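Local coordinates for IL-4-inducing protein (Schistosoma mansoni, PDB 4EL6), which triggers interleukin-4 release from basophils without antigen by binding IgE through a beta/gamma-crystallin-type fold, at residues 77-81 and 82-86. Numbering follows the deposited sequence.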
loop_
_atom_site.group_PDB
_atom_site.type_symbol
_atom_site.label_atom_id
_atom_site.label_comp_id
_atom_site.label_asym_id
_atom_site.label_seq_id
_atom_site.Cartn_x
_atom_site.Cartn_y
_atom_site.Cartn_z
ATOM N N ASP A 77 4.264 -6.642 -8.351
ATOM C CA ASP A 77 3.874 -6.693 -9.735
ATOM C C ASP A 77 2.583 -7.466 -10.005
ATOM O O ASP A 77 1.927 -7.249 -11.024
ATOM C CB ASP A 77 5.016 -7.370 -10.528
ATOM C CG ASP A 77 6.249 -6.505 -10.673
ATOM O OD1 ASP A 77 6.161 -5.239 -10.658
ATOM O OD2 ASP A 77 7.319 -7.145 -10.891
ATOM N N ASP A 78 2.293 -8.428 -9.160
ATOM C CA ASP A 78 0.999 -9.156 -9.291
ATOM C C ASP A 78 0.344 -9.288 -7.924
ATOM O O ASP A 78 0.571 -10.224 -7.129
ATOM C CB ASP A 78 1.107 -10.527 -9.970
ATOM C CG ASP A 78 -0.236 -11.156 -10.174
ATOM O OD1 ASP A 78 -1.268 -10.628 -9.639
ATOM O OD2 ASP A 78 -0.296 -12.096 -11.007
ATOM N N PHE A 79 -0.451 -8.261 -7.633
ATOM C CA PHE A 79 -1.031 -8.138 -6.308
ATOM C C PHE A 79 -2.113 -9.218 -6.078
ATOM O O PHE A 79 -2.377 -9.588 -4.974
ATOM C CB PHE A 79 -1.658 -6.787 -6.148
ATOM C CG PHE A 79 -2.064 -6.485 -4.718
ATOM C CD1 PHE A 79 -1.107 -6.107 -3.825
ATOM C CD2 PHE A 79 -3.385 -6.616 -4.280
ATOM C CE1 PHE A 79 -1.434 -5.851 -2.495
ATOM C CE2 PHE A 79 -3.717 -6.325 -2.959
ATOM C CZ PHE A 79 -2.747 -6.002 -2.068
ATOM N N THR A 80 -2.648 -9.744 -7.163
ATOM C CA THR A 80 -3.650 -10.795 -7.100
ATOM C C THR A 80 -3.073 -12.043 -6.494
ATOM O O THR A 80 -3.838 -12.876 -6.021
ATOM C CB THR A 80 -4.374 -11.070 -8.467
ATOM O OG1 THR A 80 -3.583 -11.947 -9.274
ATOM C CG2 THR A 80 -4.656 -9.768 -9.241
ATOM N N LYS A 81 -1.751 -12.199 -6.545
ATOM C CA LYS A 81 -1.025 -13.327 -6.012
ATOM C C LYS A 81 -0.311 -13.099 -4.703
ATOM O O LYS A 81 0.416 -13.974 -4.186
ATOM C CB LYS A 81 -0.049 -13.845 -7.067
ATOM C CG LYS A 81 -0.762 -14.439 -8.270
ATOM C CD LYS A 81 0.292 -14.961 -9.246
ATOM C CE LYS A 81 -0.356 -15.714 -10.394
ATOM N NZ LYS A 81 0.662 -15.906 -11.484
ATOM N N SER A 82 -0.618 -11.963 -4.074
ATOM C CA SER A 82 -0.044 -11.612 -2.808
ATOM C C SER A 82 -0.904 -12.286 -1.714
ATOM O O SER A 82 -1.746 -13.148 -2.025
ATOM C CB SER A 82 0.058 -10.094 -2.691
ATOM O OG SER A 82 -1.186 -9.487 -2.433
ATOM N N GLY A 83 -0.733 -11.869 -0.485
ATOM C CA GLY A 83 -1.414 -12.465 0.664
ATOM C C GLY A 83 -2.908 -12.388 0.617
ATOM O O GLY A 83 -3.586 -13.276 1.159
ATOM N N PHE A 84 -3.413 -11.292 0.023
ATOM C CA PHE A 84 -4.862 -11.073 -0.201
ATOM C C PHE A 84 -5.062 -10.144 -1.387
ATOM O O PHE A 84 -4.187 -9.345 -1.777
ATOM C CB PHE A 84 -5.517 -10.486 1.033
ATOM C CG PHE A 84 -4.879 -9.228 1.486
ATOM C CD1 PHE A 84 -3.779 -9.231 2.358
ATOM C CD2 PHE A 84 -5.360 -7.993 1.055
ATOM C CE1 PHE A 84 -3.239 -8.047 2.799
ATOM C CE2 PHE A 84 -4.800 -6.821 1.486
ATOM C CZ PHE A 84 -3.742 -6.828 2.324
ATOM N N LYS A 85 -6.227 -10.284 -1.999
ATOM C CA LYS A 85 -6.595 -9.544 -3.209
ATOM C C LYS A 85 -7.247 -8.198 -2.971
ATOM O O LYS A 85 -7.103 -7.271 -3.808
ATOM C CB LYS A 85 -7.490 -10.378 -4.072
ATOM C CG LYS A 85 -6.857 -11.649 -4.571
ATOM C CD LYS A 85 -7.783 -12.484 -5.378
ATOM C CE LYS A 85 -6.970 -13.588 -6.127
ATOM N NZ LYS A 85 -8.009 -14.368 -6.861
ATOM N N GLY A 86 -7.974 -8.079 -1.862
ATOM C CA GLY A 86 -8.817 -6.924 -1.665
ATOM C C GLY A 86 -8.397 -6.121 -0.486
ATOM O O GLY A 86 -8.234 -6.627 0.663
HETATM O O HOH W 1 -4.059 -13.282 -3.288
#
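The F79 carbonyl and S82 meet across a tight 3-10 turn in the loop joining strands 75-76 and 89-95 of this beta/gamma-crystallin fold, a local contact between neighbours in sequence. Two donors of one residue grip F79 O. S82 OG donates to it at 2.8 Å, lying in the carbonyl plane on a lone pair, with a C=O...donor angle of 137°. S82 N closes the i to i+3 turn, 3.1 Å from F79 O; its N-H...O angle of 162° is fairly straight, but the nitrogen stands above the carbonyl plane. The S82 hydroxyl sits between its own backbone N and carbonyl carbon, a rotation that also places OG over the centre of one F79 ring face.

The preceding turn bond runs from K81 N to D78 O. D78 adds a side-chain acceptor: OD1 takes T80 OG1 at 2.7 Å, on the syn side of the carboxylate, and more weakly T80 N. K81 NZ is only a long salt-bridge partner of D78 OD2. T80 O and S82 O are bridged by one water that donates to both, 2.8 Å from T80 O and 2.6 Å from S82 O.

Rotation about CA-CB swings the buried F79 ring to the side away from its own N, where its edge meets the face of F84. Centroids 5.9 Å apart and planes at 87° define a T-shaped pair. Beyond it, F84 touches the loop residues D59 and R66, while the F79 backbone bonds to G38, tying the turn to neighbouring parts of the domain. The extended chain of K85, an exposed residue, runs alongside the T80 carbonyl, bringing CE within 3.2 Å of T80 O.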